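Long-range contacts in putative alpha/beta hydrolase fold protein (Candidatus Nitrososphaera gargensis, PDB 5A62), which probably acts as a hydrolase of the alpha/beta hydrolase fold, likely a carboxylesterase that cleaves ester bonds: residues Y14-H18 against L84-L88; D117-N123 against K212-G218; S125-F129 against T197-V203; R164-A168 against W249-E253; V203-R207 against E233-E237. All coordinates share one frame. Where two conformers were deposited one is given. Numbering follows the deposited sequence.

In the fold
The five contacts illustrate how an alpha/beta hydrolase wraps helices and loops around one sheet. Contacts 1 and 2 both reach that sheet, their centres about 21 Å apart; contact 1 closes before contact 2 opens. Contact 2 joins strands 116-122 and 212-218, and the helical excursion between them contains contact 3. Contact 5 shares Val-203 and helix 202-209 with contact 3, centres about 11 Å apart, and packs through Leu-206 onto Ile-119 and Val-213 of contact 2. Contact 4 crosses contact 2 along the chain and touches it where Val-250 meets Ile-122 and Asn-123. Contacts 2 to 5 are thus linked through contact 2, whereas contact 1 touches none of them, its centre about 29 Å from that of contact 4.

Contact 1 of 5, residues Y14-H18 against L84-L88; sequences YYEDH and LLEHL
A helix laid on a sheet is often held by a few large side chains, and here Tyr-15 is the main one. Residues 14-18 are extended strand with alternating side chains: those of Tyr-15 and Asp-17 start toward the helix, those of Tyr-14 and Glu-16 away. Residues 84-87 are helical, and Leu-88 N still bonds Leu-84 O at 3.1 Å. CA atoms lie 8.5 Å apart for Tyr-15 and Leu-84 and 8.4 Å for Asp-17 and Leu-88. Tyr-15 takes the p rotamer (chi1 75°, chi2 -88°). Leu-84 (t, p) lays CD1 over one face of the Tyr-15 ring in a CH-pi contact, 4.0 Å from the centroid, and Leu-88 (m, t) brings CD2 to 3.7 Å from Tyr-15 CE2. His-87 is t (chi2 61°); at the outer edge a water bridges Tyr-15 OH (2.4 Å) and His-87 NE2 (3.1 Å). Asp-17 (t) meets Leu-88 CD2 with OD2 at 3.9 Å, but its carboxylate is salt-bridged to Arg-52. This is helix-on-sheet packing of the alpha/beta hydrolase fold: helix 74-87 rests on strand 12-18, flanked by Leu-4 of strand 3-5 and by Ile-54 and Tyr-56 of strand 52-56.

Contact 2 of 5, residues D117-N123 against K212-G218; sequences DAIIMIN and KVFAIVG
Two adjacent parallel strands toward one side of the alpha/beta hydrolase sheet form a regular ladder: the axes of 118-122 and 212-218 approach to 4.5 Å at 14°, Ala-118 pairing with Lys-212 and so on to Ile-122 with Ile-216. Lys-212 N starts the ladder on Asp-117 O (3.0 Å) and its O receives Ile-119 N (2.9 Å), its ammonium reaching Asp-272. Val-213 (t) turns to the opposite face, its CG1 3.6 Å from CE of Met-121 (m, t, m). Phe-214 N binds Ile-119 O and Phe-214 O takes Met-121 N, both at 2.9 Å, while its m ring sets CE1 4.0 Å from Ala-118 CB. Ala-215 gives a CA-H...O contact, CA to Met-121 O 3.2 Å. Ile-216 (m, t) bonds Met-121 O through N and Asn-123 N through O, 2.9 Å each; its CD1 lies 4.2 Å from Ile-120 CG2. Beyond Val-217, Gly-218 N bonds Asn-123 OD1 (2.8 Å): Asn-123 leaves the strand with left-handed phi/psi (43/54°), ND2 bonded to His-248 O, and its side chain continues the ladder. Strands 93-98 and 239-243 flank the pair; helix 256-272 covers the face of Ala-118, Ile-120, Phe-214 and Ile-216, helix 222-234 that of Met-121 and Ala-215.

Contact 3 of 5, residues S125-F129 against T197-V203; sequences SPKKF and TIPGNVV
A single water joins three backbone groups where a loop meets the lead-in to a helix: it donates to Pro-126 O (2.8 Å) and Pro-199 O (2.7 Å) and accepts from Val-202 N (3.2 Å). Segment 125-129 is loop, opened by an ST turn in which Lys-127 N bonds Ser-125 OG at 3.0 Å; opposite it, Pro-199 to Val-202 form a type I turn that leads into helix 202-209. CA atoms lie 5.5 Å apart for Pro-126 and Val-203 and 5.6 Å for Lys-128 and Ile-198. In alpha/beta hydrolases the cap is commonly inserted after the strand equivalent to 116-122; the helical excursion here probably serves as one, and this contact ties its start to its return toward 212-218. Pro-126 packs CB 3.8 Å from Val-202 CG1 and CG 3.8 Å from Val-203 CG2. Ile-198 (m, t) sets CD1 3.7 Å from Phe-129 CE2. Lys-128 (m, t, p, p) curls so that NZ donates to Ile-198 O at 2.8 Å, while Gly-200 N bonds Glu-131 of the second subunit.

Contact 4 of 5, residues R164-A168 against W249-E253; sequences RDLFA and WVVIE
One aromatic bump in a hollow dominates this contact. Segment 164-168 is loop, while Trp-249 occupies the N-cap position of helix 250-253, with Ile-252 N on Trp-249 O at 2.9 Å. CA atoms lie 8.6 Å apart for Leu-166 and Trp-249 and 8.1 Å for Phe-167 and Glu-253. Phe-167 (chi1 m) drives its ring into the hollow between Trp-249, Ile-252 and Glu-253. The ring tip, CZ, meets Trp-249 CB at 3.6 Å; Ile-252 (m, m) lays CG2 over the ring face, 4.1 Å from the centroid, in a CH-pi contact; and Glu-253 OE2 stands at the ring edge, 3.5 Å from CD1 of Phe-167. Leu-166 (t, p) fills in beside the indole, its CD2 4.2 Å from Trp-249 CD1. Two waters bridge Ala-168 N and Glu-253 OE2, one holding the amide weakly. This is consistent with a cap-to-core contact of the alpha/beta hydrolase fold: a loop of the helical insertion between strands 116-122 and 212-218 settles on the short helix after strand 239-243.

Contact 5 of 5, residues V203-R207 against E233-E237; sequences VQGLR and EEIPE
Residues 203-207 are one turn of regular helix, Arg-207 N bonding Val-203 O at 2.9 Å, whereas 233-234 end a helix that breaks at Ile-235, whose phi/psi of -129/76° swings the chain out toward Pro-236. CA atoms of Val-203 and Glu-234 lie 7.4 Å apart, those of Arg-207 and Ile-235 6.0 Å. In the alpha/beta hydrolase fold such helices flank the sheet: helix 202-209 leads into strand 212-218, and helix 222-234 leaves it in the beta-alpha-beta crossover to strand 239-243. Their meeting has an apolar interior and a polar outer edge. Ile-235 (m, t) supplies the interior, its CG1 3.7 Å from Val-203 CG1 and its CD1 3.9 Å from CD2 of Leu-206 (t, p). Val-203 (t) brings CG1 to 3.4 Å from Glu-234 OE1. Leu-206 extends the apolar layer to Ser-106 and Ala-109 of helix 100-111, and Pro-126 touches both Val-203 and Leu-206. On the outside Arg-207 (t, t, p) reaches across to the end of the other helix, so that NH1 donates to Glu-234 O at 2.8 Å. A water completes the edge, accepting from Arg-207 NH1 at 2.8 Å and donating to Glu-234 OE1 at 2.7 Å.

Contact 1 of 5, residues Y14-H18 against L84-L88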
# COMPACT_ATOMS: atom_id res chain seq x y z
N TYR A 14 -5.80 -21.24 -1.45
CA TYR A 14 -5.38 -22.57 -1.82
C TYR A 14 -4.26 -23.01 -0.96
O TYR A 14 -3.26 -22.28 -0.77
CB TYR A 14 -4.94 -22.67 -3.28
CG TYR A 14 -4.53 -24.03 -3.67
CD1 TYR A 14 -5.50 -24.99 -4.04
CD2 TYR A 14 -3.23 -24.41 -3.61
CE1 TYR A 14 -5.08 -26.30 -4.33
CE2 TYR A 14 -2.82 -25.70 -3.93
CZ TYR A 14 -3.79 -26.60 -4.27
OH TYR A 14 -3.39 -27.91 -4.53
N TYR A 15 -4.36 -24.21 -0.41
CA TYR A 15 -3.32 -24.80 0.40
C TYR A 15 -3.16 -26.26 0.18
O TYR A 15 -4.05 -26.86 -0.38
CB TYR A 15 -3.55 -24.50 1.89
CG TYR A 15 -4.67 -25.33 2.48
CD1 TYR A 15 -5.97 -24.92 2.45
CD2 TYR A 15 -4.34 -26.51 3.12
CE1 TYR A 15 -7.00 -25.68 2.97
CE2 TYR A 15 -5.36 -27.32 3.60
CZ TYR A 15 -6.66 -26.89 3.54
OH TYR A 15 -7.74 -27.63 4.08
N GLU A 16 -2.03 -26.79 0.62
CA GLU A 16 -1.77 -28.28 0.67
C GLU A 16 -1.23 -28.58 2.02
O GLU A 16 -0.49 -27.85 2.63
CB GLU A 16 -0.85 -28.74 -0.41
CG GLU A 16 -1.39 -28.48 -1.79
CD GLU A 16 -0.38 -28.73 -2.90
OE1 GLU A 16 0.79 -29.07 -2.65
OE2 GLU A 16 -0.77 -28.56 -4.09
N ASP A 17 -1.63 -29.76 2.53
CA ASP A 17 -1.25 -30.26 3.85
C ASP A 17 -0.72 -31.65 3.62
O ASP A 17 -1.52 -32.62 3.43
CB ASP A 17 -2.47 -30.26 4.75
CG ASP A 17 -2.17 -30.71 6.18
OD1 ASP A 17 -1.08 -31.14 6.50
OD2 ASP A 17 -3.12 -30.65 6.99
N HIS A 18 0.57 -31.80 3.55
CA HIS A 18 1.23 -33.05 3.21
C HIS A 18 1.73 -33.74 4.44
O HIS A 18 2.23 -33.16 5.40
CB HIS A 18 2.43 -32.75 2.34
CG HIS A 18 2.12 -32.23 0.97
ND1 HIS A 18 2.00 -30.89 0.64
CD2 HIS A 18 1.99 -32.90 -0.20
CE1 HIS A 18 1.77 -30.78 -0.66
NE2 HIS A 18 1.76 -31.99 -1.18
N LEU A 84 -5.50 -19.87 8.38
CA LEU A 84 -5.14 -21.19 7.84
C LEU A 84 -4.62 -22.12 8.95
O LEU A 84 -4.98 -23.28 9.00
CB LEU A 84 -4.07 -21.03 6.73
CG LEU A 84 -3.56 -22.33 6.13
CD1 LEU A 84 -4.67 -23.12 5.43
CD2 LEU A 84 -2.42 -22.02 5.17
N LEU A 85 -3.75 -21.62 9.83
CA LEU A 85 -3.16 -22.49 10.84
C LEU A 85 -4.22 -22.83 11.87
O LEU A 85 -4.22 -23.97 12.37
CB LEU A 85 -1.93 -21.80 11.46
CG LEU A 85 -0.82 -21.54 10.45
CD1 LEU A 85 0.39 -21.02 11.20
CD2 LEU A 85 -0.47 -22.75 9.57
N GLU A 86 -5.16 -21.96 12.17
CA GLU A 86 -6.31 -22.33 13.00
C GLU A 86 -7.14 -23.41 12.33
O GLU A 86 -7.57 -24.39 12.99
CB GLU A 86 -7.22 -21.15 13.26
CG GLU A 86 -6.71 -20.05 14.08
CD GLU A 86 -7.61 -18.80 14.04
OE1 GLU A 86 -8.63 -18.70 13.29
OE2 GLU A 86 -7.22 -17.85 14.79
N HIS A 87 -7.37 -23.32 11.05
CA HIS A 87 -8.20 -24.29 10.28
C HIS A 87 -7.59 -25.63 10.34
O HIS A 87 -8.36 -26.64 10.38
CB HIS A 87 -8.28 -23.77 8.85
CG HIS A 87 -8.99 -24.67 7.93
ND1 HIS A 87 -10.31 -25.02 8.13
CD2 HIS A 87 -8.58 -25.31 6.80
CE1 HIS A 87 -10.68 -25.79 7.12
NE2 HIS A 87 -9.66 -26.02 6.32
N LEU A 88 -6.27 -25.73 10.33
CA LEU A 88 -5.57 -26.98 10.29
C LEU A 88 -5.23 -27.47 11.69
O LEU A 88 -4.60 -28.52 11.83
CB LEU A 88 -4.36 -26.88 9.39
CG LEU A 88 -4.73 -26.59 7.96
CD1 LEU A 88 -3.43 -26.42 7.17
CD2 LEU A 88 -5.62 -27.65 7.32
O HOH W 1 -9.99 -27.11 3.39

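Contact 2 of 5, residues D117-N123 against K212-G218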
# COMPACT_ATOMS: atom_id res chain seq x y z
N ASP A 117 7.73 -22.26 17.11
CA ASP A 117 9.03 -22.62 17.66
C ASP A 117 10.17 -21.83 17.02
O ASP A 117 11.17 -21.47 17.69
CB ASP A 117 9.31 -24.07 17.52
CG ASP A 117 8.41 -24.97 18.37
OD1 ASP A 117 8.31 -24.71 19.58
OD2 ASP A 117 7.85 -25.93 17.84
N ALA A 118 10.08 -21.61 15.71
CA ALA A 118 11.18 -21.08 14.94
C ALA A 118 10.65 -20.57 13.63
O ALA A 118 9.64 -21.04 13.11
CB ALA A 118 12.22 -22.12 14.66
N ILE A 119 11.38 -19.60 13.13
CA ILE A 119 11.22 -19.16 11.75
C ILE A 119 12.56 -19.23 11.05
O ILE A 119 13.61 -19.01 11.63
CB ILE A 119 10.63 -17.79 11.62
CG1 ILE A 119 11.52 -16.67 12.09
CG2 ILE A 119 9.29 -17.74 12.28
CD1 ILE A 119 10.92 -15.28 11.83
N ILE A 120 12.47 -19.51 9.73
CA ILE A 120 13.62 -19.63 8.83
C ILE A 120 13.32 -18.73 7.68
O ILE A 120 12.46 -19.08 6.86
CB ILE A 120 13.92 -21.05 8.40
CG1 ILE A 120 14.13 -21.91 9.64
CG2 ILE A 120 15.18 -21.03 7.50
CD1 ILE A 120 14.26 -23.39 9.33
N MET A 121 14.00 -17.62 7.57
CA MET A 121 13.76 -16.60 6.54
C MET A 121 14.80 -16.74 5.45
O MET A 121 16.00 -16.65 5.75
CB MET A 121 13.86 -15.21 7.12
CG MET A 121 12.86 -14.93 8.23
SD MET A 121 13.03 -13.32 8.96
CE MET A 121 14.55 -13.52 9.90
N ILE A 122 14.41 -16.99 4.22
CA ILE A 122 15.30 -17.18 3.10
C ILE A 122 15.17 -15.90 2.27
O ILE A 122 14.11 -15.60 1.73
CB ILE A 122 14.95 -18.37 2.27
CG1 ILE A 122 14.89 -19.65 3.14
CG2 ILE A 122 15.93 -18.47 1.08
CD1 ILE A 122 14.45 -20.88 2.41
N ASN A 123 16.23 -15.07 2.20
CA ASN A 123 16.20 -13.74 1.61
C ASN A 123 14.96 -12.99 2.04
O ASN A 123 14.25 -12.44 1.20
CB ASN A 123 16.27 -13.85 0.06
CG ASN A 123 17.61 -14.37 -0.43
OD1 ASN A 123 18.65 -14.15 0.22
ND2 ASN A 123 17.56 -15.05 -1.57
N LYS A 212 13.01 -19.06 17.96
CA LYS A 212 14.32 -19.25 17.32
C LYS A 212 14.26 -18.60 15.94
O LYS A 212 13.35 -18.91 15.21
CB LYS A 212 14.68 -20.70 17.16
CG LYS A 212 15.01 -21.41 18.47
CD LYS A 212 15.43 -22.83 18.08
CE LYS A 212 15.80 -23.77 19.23
NZ LYS A 212 16.43 -23.08 20.38
N VAL A 213 15.20 -17.73 15.62
CA VAL A 213 15.22 -16.99 14.39
C VAL A 213 16.42 -17.47 13.59
O VAL A 213 17.54 -17.42 14.06
CB VAL A 213 15.30 -15.50 14.58
CG1 VAL A 213 15.23 -14.81 13.23
CG2 VAL A 213 14.15 -14.99 15.47
N PHE A 214 16.19 -17.92 12.39
CA PHE A 214 17.19 -18.33 11.48
C PHE A 214 17.02 -17.57 10.17
O PHE A 214 15.92 -17.23 9.77
CB PHE A 214 17.11 -19.81 11.16
CG PHE A 214 17.20 -20.73 12.34
CD1 PHE A 214 16.07 -21.16 13.03
CD2 PHE A 214 18.42 -21.26 12.69
CE1 PHE A 214 16.19 -22.06 14.08
CE2 PHE A 214 18.53 -22.14 13.75
CZ PHE A 214 17.44 -22.54 14.44
N ALA A 215 18.10 -17.31 9.47
CA ALA A 215 18.07 -16.66 8.17
C ALA A 215 19.13 -17.28 7.26
O ALA A 215 20.26 -17.59 7.67
CB ALA A 215 18.27 -15.19 8.25
N ILE A 216 18.75 -17.50 6.03
CA ILE A 216 19.63 -17.89 4.90
C ILE A 216 19.54 -16.81 3.85
O ILE A 216 18.44 -16.53 3.39
CB ILE A 216 19.21 -19.23 4.33
CG1 ILE A 216 19.09 -20.29 5.44
CG2 ILE A 216 20.19 -19.65 3.24
CD1 ILE A 216 18.58 -21.66 5.03
N VAL A 217 20.66 -16.17 3.49
CA VAL A 217 20.65 -15.06 2.57
C VAL A 217 21.69 -15.29 1.49
O VAL A 217 22.79 -15.74 1.81
CB VAL A 217 20.85 -13.72 3.30
CG1 VAL A 217 22.17 -13.59 3.98
CG2 VAL A 217 20.69 -12.54 2.36
N GLY A 218 21.35 -14.97 0.26
CA GLY A 218 22.29 -15.03 -0.85
C GLY A 218 23.21 -13.83 -0.80
O GLY A 218 22.75 -12.71 -0.67

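Contact 3 of 5, residues S125-F129 against T197-V203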
# COMPACT_ATOMS: atom_id res chain seq x y z
N SER A 125 13.48 -10.63 5.78
CA SER A 125 13.82 -10.10 7.09
C SER A 125 12.59 -9.50 7.74
O SER A 125 11.58 -9.28 7.07
CB SER A 125 14.87 -9.00 6.92
OG SER A 125 14.31 -7.71 6.67
N PRO A 126 12.67 -9.14 9.01
CA PRO A 126 11.60 -8.43 9.69
C PRO A 126 11.61 -6.92 9.46
O PRO A 126 10.74 -6.24 9.96
CB PRO A 126 11.87 -8.72 11.17
CG PRO A 126 13.31 -9.04 11.21
CD PRO A 126 13.76 -9.54 9.91
N LYS A 127 12.56 -6.37 8.73
CA LYS A 127 12.68 -4.95 8.60
C LYS A 127 11.79 -4.35 7.52
O LYS A 127 11.47 -4.98 6.50
CB LYS A 127 14.14 -4.61 8.29
CG LYS A 127 14.97 -4.94 9.51
CD LYS A 127 16.20 -4.09 9.72
CE LYS A 127 15.86 -2.62 9.80
NZ LYS A 127 17.06 -1.83 10.15
N LYS A 128 11.42 -3.11 7.76
CA LYS A 128 10.88 -2.29 6.71
C LYS A 128 11.93 -2.00 5.68
O LYS A 128 13.15 -1.91 5.97
CB LYS A 128 10.45 -0.93 7.27
CG LYS A 128 9.14 -0.85 7.90
CD LYS A 128 8.69 0.66 8.02
CE LYS A 128 8.01 1.38 6.85
NZ LYS A 128 6.89 0.65 6.14
N PHE A 129 11.51 -1.80 4.46
CA PHE A 129 12.41 -1.40 3.39
C PHE A 129 12.68 0.10 3.45
O PHE A 129 11.87 0.87 3.91
CB PHE A 129 11.82 -1.72 2.02
CG PHE A 129 11.71 -3.20 1.78
CD1 PHE A 129 12.78 -3.96 1.37
CD2 PHE A 129 10.49 -3.86 2.01
CE1 PHE A 129 12.67 -5.32 1.20
CE2 PHE A 129 10.36 -5.22 1.82
CZ PHE A 129 11.45 -5.96 1.43
N THR A 197 3.62 -1.32 3.78
CA THR A 197 2.81 -1.37 5.00
C THR A 197 3.44 -2.20 6.08
O THR A 197 2.81 -2.41 7.14
CB THR A 197 1.38 -1.88 4.72
OG1 THR A 197 1.44 -3.28 4.45
CG2 THR A 197 0.79 -1.19 3.56
N ILE A 198 4.69 -2.65 5.90
CA ILE A 198 5.39 -3.42 6.97
C ILE A 198 5.60 -2.45 8.15
O ILE A 198 6.12 -1.35 7.91
CB ILE A 198 6.73 -3.87 6.48
CG1 ILE A 198 6.59 -4.86 5.31
CG2 ILE A 198 7.52 -4.47 7.61
CD1 ILE A 198 7.91 -5.06 4.58
N PRO A 199 5.25 -2.83 9.34
CA PRO A 199 5.44 -1.92 10.51
C PRO A 199 6.90 -1.77 10.81
O PRO A 199 7.70 -2.69 10.58
CB PRO A 199 4.70 -2.57 11.63
CG PRO A 199 3.86 -3.61 11.04
CD PRO A 199 4.46 -3.99 9.70
N GLY A 200 7.27 -0.64 11.41
CA GLY A 200 8.68 -0.41 11.74
C GLY A 200 9.16 -1.12 12.99
O GLY A 200 10.34 -1.03 13.27
N ASN A 201 8.29 -1.76 13.73
CA ASN A 201 8.67 -2.42 15.00
C ASN A 201 8.66 -3.95 14.97
O ASN A 201 8.55 -4.59 16.01
CB ASN A 201 7.76 -1.93 16.12
CG ASN A 201 6.34 -2.47 16.03
OD1 ASN A 201 5.87 -3.00 15.02
ND2 ASN A 201 5.64 -2.37 17.15
N VAL A 202 8.71 -4.58 13.78
CA VAL A 202 8.67 -6.02 13.74
C VAL A 202 9.94 -6.60 14.36
O VAL A 202 9.88 -7.68 14.94
CB VAL A 202 8.42 -6.59 12.32
CG1 VAL A 202 8.27 -8.09 12.33
CG2 VAL A 202 7.19 -5.98 11.71
N VAL A 203 11.09 -5.98 14.16
CA VAL A 203 12.31 -6.52 14.75
C VAL A 203 12.13 -6.59 16.25
O VAL A 203 12.45 -7.63 16.83
CB VAL A 203 13.56 -5.70 14.41
CG1 VAL A 203 14.78 -6.23 15.16
CG2 VAL A 203 13.83 -5.63 12.90
O HOH W 2 10.09 -3.79 11.04

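Contact 4 of 5, residues R164-A168 against W249-E253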
# COMPACT_ATOMS: atom_id res chain seq x y z
N ARG A 164 25.19 -10.23 -16.70
CA ARG A 164 24.49 -11.49 -16.85
C ARG A 164 22.97 -11.42 -16.66
O ARG A 164 22.39 -10.42 -16.23
CB ARG A 164 25.11 -12.54 -15.96
CG ARG A 164 25.32 -12.10 -14.52
CD ARG A 164 26.62 -12.66 -13.97
NE ARG A 164 26.52 -12.86 -12.52
CZ ARG A 164 27.30 -13.65 -11.78
NH1 ARG A 164 28.29 -14.36 -12.34
NH2 ARG A 164 27.09 -13.75 -10.48
N ASP A 165 22.35 -12.49 -17.11
CA ASP A 165 20.91 -12.63 -16.99
C ASP A 165 20.62 -13.03 -15.59
O ASP A 165 21.48 -13.41 -14.83
CB ASP A 165 20.41 -13.69 -17.94
CG ASP A 165 20.39 -13.20 -19.39
OD1 ASP A 165 20.69 -11.99 -19.63
OD2 ASP A 165 20.03 -14.00 -20.26
N LEU A 166 19.35 -12.98 -15.24
CA LEU A 166 18.92 -13.39 -13.92
C LEU A 166 19.37 -14.84 -13.56
O LEU A 166 19.81 -15.06 -12.46
CB LEU A 166 17.40 -13.32 -13.85
CG LEU A 166 16.76 -13.50 -12.46
CD1 LEU A 166 17.29 -12.51 -11.45
CD2 LEU A 166 15.29 -13.34 -12.55
N PHE A 167 19.26 -15.79 -14.47
CA PHE A 167 19.73 -17.15 -14.26
C PHE A 167 20.67 -17.49 -15.37
O PHE A 167 20.37 -17.23 -16.57
CB PHE A 167 18.55 -18.13 -14.27
CG PHE A 167 17.49 -17.80 -13.26
CD1 PHE A 167 17.73 -18.03 -11.91
CD2 PHE A 167 16.29 -17.24 -13.62
CE1 PHE A 167 16.79 -17.69 -10.96
CE2 PHE A 167 15.35 -16.89 -12.67
CZ PHE A 167 15.60 -17.10 -11.33
N ALA A 168 21.73 -18.17 -15.01
CA ALA A 168 22.70 -18.63 -16.01
C ALA A 168 22.22 -19.84 -16.84
O ALA A 168 22.56 -19.97 -17.99
CB ALA A 168 23.99 -19.00 -15.32
N TRP A 249 16.60 -15.07 -5.97
CA TRP A 249 15.82 -16.21 -6.42
C TRP A 249 16.49 -17.57 -6.19
O TRP A 249 16.39 -18.50 -6.97
CB TRP A 249 15.40 -16.02 -7.88
CG TRP A 249 14.38 -14.99 -8.05
CD1 TRP A 249 14.58 -13.69 -8.47
CD2 TRP A 249 12.99 -15.10 -7.73
NE1 TRP A 249 13.39 -13.02 -8.45
CE2 TRP A 249 12.40 -13.86 -8.03
CE3 TRP A 249 12.16 -16.16 -7.29
CZ2 TRP A 249 11.03 -13.62 -7.86
CZ3 TRP A 249 10.82 -15.91 -7.11
CH2 TRP A 249 10.27 -14.64 -7.40
N VAL A 250 17.13 -17.69 -5.05
CA VAL A 250 17.84 -18.91 -4.67
C VAL A 250 16.90 -20.11 -4.66
O VAL A 250 17.32 -21.23 -4.87
CB VAL A 250 18.56 -18.74 -3.29
CG1 VAL A 250 17.56 -18.62 -2.16
CG2 VAL A 250 19.55 -19.86 -3.04
N VAL A 251 15.61 -19.92 -4.37
CA VAL A 251 14.64 -20.99 -4.33
C VAL A 251 14.38 -21.58 -5.74
O VAL A 251 13.89 -22.67 -5.87
CB VAL A 251 13.33 -20.52 -3.65
CG1 VAL A 251 12.73 -19.33 -4.35
CG2 VAL A 251 12.29 -21.61 -3.55
N ILE A 252 14.68 -20.83 -6.77
CA ILE A 252 14.60 -21.37 -8.13
C ILE A 252 15.85 -22.20 -8.41
O ILE A 252 15.71 -23.28 -9.00
CB ILE A 252 14.53 -20.22 -9.15
CG1 ILE A 252 13.23 -19.45 -8.97
CG2 ILE A 252 14.72 -20.69 -10.59
CD1 ILE A 252 11.99 -20.21 -9.23
N GLU A 253 17.03 -21.72 -8.03
CA GLU A 253 18.27 -22.43 -8.34
C GLU A 253 18.50 -23.65 -7.47
O GLU A 253 19.15 -24.60 -7.91
CB GLU A 253 19.43 -21.50 -8.20
CG GLU A 253 19.37 -20.43 -9.28
CD GLU A 253 20.70 -19.74 -9.52
OE1 GLU A 253 21.65 -19.96 -8.72
OE2 GLU A 253 20.82 -18.99 -10.50
O HOH W 3 21.13 -20.65 -12.99
O HOH W 4 22.72 -18.14 -12.26

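Contact 5 of 5, residues V203-R207 against E233-E237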
# COMPACT_ATOMS: atom_id res chain seq x y z
N VAL A 203 11.09 -5.98 14.16
CA VAL A 203 12.31 -6.52 14.75
C VAL A 203 12.13 -6.59 16.25
O VAL A 203 12.45 -7.63 16.83
CB VAL A 203 13.56 -5.70 14.41
CG1 VAL A 203 14.78 -6.23 15.16
CG2 VAL A 203 13.83 -5.63 12.90
N GLN A 204 11.60 -5.56 16.89
CA GLN A 204 11.39 -5.60 18.33
C GLN A 204 10.43 -6.71 18.69
O GLN A 204 10.65 -7.47 19.65
CB GLN A 204 10.85 -4.24 18.82
CG GLN A 204 10.62 -4.20 20.34
CD GLN A 204 10.27 -2.81 20.85
OE1 GLN A 204 9.24 -2.25 20.42
NE2 GLN A 204 11.12 -2.22 21.75
N GLY A 205 9.33 -6.85 17.99
CA GLY A 205 8.41 -7.91 18.28
C GLY A 205 8.92 -9.30 18.09
O GLY A 205 8.59 -10.24 18.83
N LEU A 206 9.69 -9.48 17.05
CA LEU A 206 10.32 -10.78 16.82
C LEU A 206 11.35 -11.10 17.92
O LEU A 206 11.38 -12.22 18.40
CB LEU A 206 11.01 -10.79 15.43
CG LEU A 206 11.65 -12.07 15.02
CD1 LEU A 206 10.68 -13.21 15.02
CD2 LEU A 206 12.33 -11.93 13.70
N ARG A 207 12.17 -10.12 18.30
CA ARG A 207 13.10 -10.32 19.43
C ARG A 207 12.28 -10.65 20.65
O ARG A 207 12.66 -11.59 21.36
CB ARG A 207 13.88 -9.06 19.58
CG ARG A 207 14.80 -9.14 20.83
CD ARG A 207 15.79 -7.95 20.82
NE ARG A 207 15.10 -6.69 20.92
CZ ARG A 207 15.18 -5.66 20.09
NH1 ARG A 207 15.99 -5.68 19.03
NH2 ARG A 207 14.43 -4.63 20.32
N GLU A 233 22.31 -7.34 13.98
CA GLU A 233 22.80 -6.39 14.98
C GLU A 233 21.83 -6.26 16.12
O GLU A 233 22.26 -6.13 17.27
CB GLU A 233 23.17 -5.01 14.39
CG GLU A 233 24.46 -5.06 13.59
CD GLU A 233 25.67 -5.46 14.44
OE1 GLU A 233 25.87 -4.86 15.53
OE2 GLU A 233 26.40 -6.41 14.04
N GLU A 234 20.52 -6.33 15.81
CA GLU A 234 19.43 -6.07 16.73
C GLU A 234 18.88 -7.31 17.40
O GLU A 234 18.31 -7.24 18.49
CB GLU A 234 18.27 -5.40 16.02
CG GLU A 234 18.59 -3.97 15.54
CD GLU A 234 17.59 -3.53 14.45
OE1 GLU A 234 16.39 -3.28 14.80
OE2 GLU A 234 17.97 -3.45 13.23
N ILE A 235 19.12 -8.44 16.78
CA ILE A 235 18.67 -9.75 17.29
C ILE A 235 19.90 -10.66 17.29
O ILE A 235 20.07 -11.52 16.41
CB ILE A 235 17.54 -10.38 16.46
CG1 ILE A 235 16.41 -9.39 16.22
CG2 ILE A 235 17.02 -11.63 17.16
CD1 ILE A 235 15.24 -9.98 15.44
N PRO A 236 20.80 -10.44 18.28
CA PRO A 236 22.05 -11.20 18.24
C PRO A 236 21.90 -12.67 18.43
O PRO A 236 22.74 -13.47 17.96
CB PRO A 236 22.86 -10.55 19.34
CG PRO A 236 21.86 -9.95 20.25
CD PRO A 236 20.79 -9.40 19.32
N GLU A 237 20.78 -13.11 18.98
CA GLU A 237 20.54 -14.54 19.11
C GLU A 237 20.12 -15.21 17.79
O GLU A 237 20.03 -16.44 17.72
CB GLU A 237 19.54 -14.83 20.27
CG GLU A 237 20.19 -14.34 21.58
CD GLU A 237 19.56 -14.81 22.87
OE1 GLU A 237 18.59 -14.17 23.33
OE2 GLU A 237 20.06 -15.81 23.46
O HOH W 5 15.92 -3.34 17.47